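Local structure of probable transcriptional regulator (Pseudomonas aeruginosa, 2NNN) at residues T39-L44 against A108-A113; Q119-A122 against E128-T131. The protein probably acts as a DNA-binding transcription factor of the MarR family, working as a dimer of winged helix-turn-helix subunits. All coordinates share one frame; numbering follows the deposited sequence.

Contact 1: residues T39-L44 against A108-A113; sequences TQWAAL and AGLAAA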
loop_
_atom_site.group_PDB
_atom_site.type_symbol
_atom_site.label_atom_id
_atom_site.label_comp_id
_atom_site.label_asym_id
_atom_site.label_seq_id
_atom_site.Cartn_x
_atom_site.Cartn_y
_atom_site.Cartn_z
ATOM N N THR A 39 -4.260 6.717 -7.401
ATOM C CA THR A 39 -5.637 6.209 -7.526
ATOM C C THR A 39 -6.476 7.164 -8.347
ATOM O O THR A 39 -7.294 6.731 -9.167
ATOM C CB THR A 39 -6.307 5.929 -6.158
ATOM O OG1 THR A 39 -6.142 7.053 -5.291
ATOM C CG2 THR A 39 -5.659 4.728 -5.487
ATOM N N GLN A 40 -6.253 8.465 -8.154
ATOM C CA GLN A 40 -6.856 9.470 -9.021
ATOM C C GLN A 40 -6.565 9.202 -10.495
ATOM O O GLN A 40 -7.456 9.328 -11.327
ATOM C CB GLN A 40 -6.431 10.885 -8.615
ATOM C CG GLN A 40 -7.239 11.421 -7.439
ATOM C CD GLN A 40 -6.624 12.647 -6.791
ATOM O OE1 GLN A 40 -5.803 13.346 -7.389
ATOM N NE2 GLN A 40 -7.029 12.917 -5.555
ATOM N N TRP A 41 -5.337 8.786 -10.788
ATOM C CA TRP A 41 -4.872 8.478 -12.153
ATOM C C TRP A 41 -5.504 7.191 -12.664
ATOM O O TRP A 41 -5.930 7.123 -13.821
ATOM C CB TRP A 41 -3.333 8.369 -12.185
ATOM C CG TRP A 41 -2.762 7.936 -13.532
ATOM C CD1 TRP A 41 -2.190 6.722 -13.835
ATOM C CD2 TRP A 41 -2.685 8.724 -14.748
ATOM N NE1 TRP A 41 -1.773 6.708 -15.151
ATOM C CE2 TRP A 41 -2.069 7.917 -15.733
ATOM C CE3 TRP A 41 -3.082 10.026 -15.096
ATOM C CZ2 TRP A 41 -1.861 8.365 -17.046
ATOM C CZ3 TRP A 41 -2.862 10.471 -16.404
ATOM C CH2 TRP A 41 -2.258 9.642 -17.357
ATOM N N ALA A 42 -5.554 6.175 -11.800
ATOM C CA ALA A 42 -6.156 4.872 -12.110
ATOM C C ALA A 42 -7.619 5.013 -12.530
ATOM O O ALA A 42 -8.035 4.426 -13.532
ATOM C CB ALA A 42 -6.047 3.927 -10.910
ATOM N N ALA A 43 -8.390 5.770 -11.750
ATOM C CA ALA A 43 -9.789 6.066 -12.082
ATOM C C ALA A 43 -9.896 6.833 -13.384
ATOM O O ALA A 43 -10.775 6.560 -14.169
ATOM C CB ALA A 43 -10.459 6.839 -10.975
ATOM N N LEU A 44 -8.993 7.783 -13.615
ATOM C CA LEU A 44 -8.986 8.553 -14.875
ATOM C C LEU A 44 -8.713 7.626 -16.067
ATOM O O LEU A 44 -9.447 7.640 -17.059
ATOM C CB LEU A 44 -7.912 9.648 -14.831
ATOM C CG LEU A 44 -7.995 10.734 -15.891
ATOM C CD1 LEU A 44 -8.949 11.851 -15.429
ATOM C CD2 LEU A 44 -6.610 11.298 -16.195
ATOM N N ALA A 108 -1.972 13.769 -21.855
ATOM C CA ALA A 108 -0.826 14.577 -21.424
ATOM C C ALA A 108 -0.035 13.857 -20.332
ATOM O O ALA A 108 1.136 14.151 -20.125
ATOM C CB ALA A 108 -1.281 15.949 -20.943
ATOM N N GLY A 109 -0.686 12.896 -19.656
ATOM C CA GLY A 109 -0.075 12.136 -18.577
ATOM C C GLY A 109 0.542 10.804 -18.963
ATOM O O GLY A 109 1.284 10.236 -18.179
ATOM N N LEU A 110 0.249 10.304 -20.162
ATOM C CA LEU A 110 0.701 8.965 -20.573
ATOM C C LEU A 110 2.223 8.775 -20.494
ATOM O O LEU A 110 2.685 7.820 -19.881
ATOM C CB LEU A 110 0.185 8.567 -21.980
ATOM C CG LEU A 110 -1.307 8.313 -22.286
ATOM C CD1 LEU A 110 -1.445 7.756 -23.687
ATOM C CD2 LEU A 110 -1.998 7.364 -21.300
ATOM N N ALA A 111 2.991 9.654 -21.128
ATOM C CA ALA A 111 4.464 9.538 -21.125
ATOM C C ALA A 111 5.051 9.389 -19.712
ATOM O O ALA A 111 5.851 8.505 -19.455
ATOM C CB ALA A 111 5.100 10.741 -21.836
ATOM N N ALA A 112 4.655 10.282 -18.815
ATOM C CA ALA A 112 5.080 10.252 -17.415
ATOM C C ALA A 112 4.631 8.965 -16.673
ATOM O O ALA A 112 5.431 8.339 -15.977
ATOM C CB ALA A 112 4.585 11.511 -16.691
ATOM N N ALA A 113 3.374 8.561 -16.830
ATOM C CA ALA A 113 2.905 7.314 -16.209
ATOM C C ALA A 113 3.692 6.096 -16.714
ATOM O O ALA A 113 4.006 5.187 -15.937
ATOM C CB ALA A 113 1.442 7.118 -16.421
#

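Contact 2: residues Q119-A122 against E128-T131; sequences QALA and EQET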
loop_
_atom_site.group_PDB
_atom_site.type_symbol
_atom_site.label_atom_id
_atom_site.label_comp_id
_atom_site.label_asym_id
_atom_site.label_seq_id
_atom_site.Cartn_x
_atom_site.Cartn_y
_atom_site.Cartn_z
ATOM N N GLN A 119 10.632 3.121 -14.204
ATOM C CA GLN A 119 11.527 3.374 -13.065
ATOM C C GLN A 119 11.244 2.431 -11.891
ATOM O O GLN A 119 12.183 1.923 -11.253
ATOM C CB GLN A 119 11.369 4.811 -12.575
ATOM C CG GLN A 119 11.967 5.863 -13.475
ATOM C CD GLN A 119 11.756 7.290 -12.954
ATOM O OE1 GLN A 119 11.915 8.267 -13.705
ATOM N NE2 GLN A 119 11.395 7.419 -11.670
ATOM N N ALA A 120 9.958 2.217 -11.593
ATOM C CA ALA A 120 9.549 1.258 -10.574
ATOM C C ALA A 120 10.201 -0.105 -10.809
ATOM O O ALA A 120 10.666 -0.755 -9.863
ATOM C CB ALA A 120 8.015 1.126 -10.514
ATOM N N LEU A 121 10.247 -0.518 -12.075
ATOM C CA LEU A 121 10.742 -1.839 -12.425
ATOM C C LEU A 121 12.223 -1.854 -12.784
ATOM O O LEU A 121 12.804 -2.925 -12.939
ATOM C CB LEU A 121 9.907 -2.449 -13.558
ATOM C CG LEU A 121 8.424 -2.724 -13.261
ATOM C CD1 LEU A 121 7.723 -3.130 -14.521
ATOM C CD2 LEU A 121 8.264 -3.782 -12.216
ATOM N N ALA A 122 12.835 -0.675 -12.877
ATOM C CA ALA A 122 14.215 -0.539 -13.352
ATOM C C ALA A 122 15.270 -1.477 -12.721
ATOM O O ALA A 122 16.153 -1.934 -13.447
ATOM C CB ALA A 122 14.677 0.925 -13.275
ATOM N N GLU A 128 13.110 -10.532 -15.836
ATOM C CA GLU A 128 12.724 -10.553 -14.427
ATOM C C GLU A 128 11.423 -9.798 -14.152
ATOM O O GLU A 128 10.632 -10.211 -13.302
ATOM C CB GLU A 128 13.835 -9.963 -13.565
ATOM C CG GLU A 128 15.077 -10.830 -13.438
ATOM C CD GLU A 128 16.124 -10.198 -12.555
ATOM O OE1 GLU A 128 16.494 -9.032 -12.800
ATOM O OE2 GLU A 128 16.577 -10.863 -11.610
ATOM N N GLN A 129 11.224 -8.692 -14.869
ATOM C CA GLN A 129 10.007 -7.892 -14.800
ATOM C C GLN A 129 8.786 -8.727 -15.142
ATOM O O GLN A 129 7.776 -8.667 -14.438
ATOM C CB GLN A 129 10.116 -6.673 -15.730
ATOM C CG GLN A 129 11.223 -5.714 -15.312
ATOM C CD GLN A 129 11.241 -4.411 -16.081
ATOM O OE1 GLN A 129 10.311 -4.088 -16.813
ATOM N NE2 GLN A 129 12.304 -3.642 -15.900
ATOM N N GLU A 130 8.904 -9.519 -16.204
ATOM C CA GLU A 130 7.852 -10.434 -16.660
ATOM C C GLU A 130 7.531 -11.532 -15.624
ATOM O O GLU A 130 6.359 -11.821 -15.351
ATOM C CB GLU A 130 8.251 -11.044 -18.014
ATOM C CG GLU A 130 7.089 -11.607 -18.845
ATOM C CD GLU A 130 6.811 -13.098 -18.600
ATOM O OE1 GLU A 130 7.729 -13.830 -18.147
ATOM O OE2 GLU A 130 5.668 -13.546 -18.875
ATOM N N THR A 131 8.574 -12.135 -15.056
ATOM C CA THR A 131 8.425 -13.110 -13.984
ATOM C C THR A 131 7.720 -12.480 -12.785
ATOM O O THR A 131 6.787 -13.054 -12.237
ATOM C CB THR A 131 9.794 -13.646 -13.517
ATOM O OG1 THR A 131 10.501 -14.188 -14.635
ATOM C CG2 THR A 131 9.629 -14.719 -12.442
#

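Contact 1: residues T39-L44 against A108-A113
Trp41 reaches from helix 38-50 to Gly109, Leu110 and Ala113 of helix 100-121, and its indole carries the whole contact. The short helical segments run obliquely antiparallel at 124°, with axes 12.2 Å apart at closest approach, a separation that the long indole side chain spans. From CB the Trp41 side chain leaves anti to the backbone N (chi1 175°), which throws the indole out across the gap. The first ring atoms, CG and CD1, lie short of residues 108-113; the touching starts at the nitrogen. There NE1 meets the methyl CB of Ala113 at 3.5 Å, and the same methyl also borders Trp41 CE2 and CZ2, the latter at 3.6 Å. Further out the partner changes from methyl to main chain. CH2, at the far end of the six-membered ring of Trp41, comes to 3.4 Å from Gly109 C, while its ring neighbours CZ2 and CZ3 pass a little farther from Gly109 O and Gly109 CA respectively. With no side chain at Gly109, the ring end comes directly, though obliquely, up to the backbone of helix 100-121. Leu110 adds only a light apolar touch, its CD2 reaching back to 4.4 Å from Trp41 CZ2 although its CB is directed away. No hydrogen bond crosses between the segments: the interaction is one of shape and apolar packing, extended by Leu106, which touches both Trp41 and Leu44. Ile32 and Asn34 also pack on the indole, while Thr39 and Ala43 touch Val72 of helix 66-78. The tryptophan thus joins the first helix of the DNA-binding lobe to the long helix that follows the wing, an arrangement belonging to the winged helix-turn-helix fold of MarR regulators.

Contact 2: residues Q119-A122 against E128-T131
The flat amide of Gln129 has Leu121 over one of its faces. Leu121 CB stands almost squarely above the amide carbon, 3.5 Å from Gln129 CD, and Leu121 CD1 hangs over the oxygen on that same side, 3.6 Å from Gln129 OE1. At the nitrogen end Leu121 O approaches Gln129 NE2 to 3.1 Å, and it too lies well out of the amide plane, toward the face that CB covers. NE2 also donates a hydrogen bond to Leu124 O, in the turn between the two helices, and this helps fix which way round the amide sits. The extended Gln129 chain (chi2 -172°) carries the amide out to Leu121, and a chi3 of 11° sets the turn of its plane; Gln129 CG itself lies 3.9 Å from Leu121 CB. This is the turn between the last two helices, in the region through which MarR proteins dimerise: the long helix 100-121 gives way to a short turn, after which helix 126-137 sets off. The closest CA atoms, those of Leu121 and Gln129, are 6.5 Å apart. Leu121 continues its packing onto Leu132 and Arg133 and meets Ile13 of the second subunit. Neighbouring Glu128 is held at both carboxylate oxygens, OE1 by the backbone N of Ser125 and OE2 by a salt bridge to Arg138 of the second subunit.

Both contacts use helix 100-121, and their centres lie about 19 Å apart; together they illustrate how one long helix can serve two regions. The centre of contact 1 lies about 7 Å from that of the chain, and the contact joins parts distant in sequence; the centre of contact 2 lies about 18 Å out, and that contact closes a short turn between consecutive helices. Each is partly buried. The chemistry follows the place: an aromatic side chain bridging widely spaced helices in the first, and an amide lying under a leucine, its nitrogen hydrogen-bonded to the intervening turn, in the second. The second subunit packs beside both.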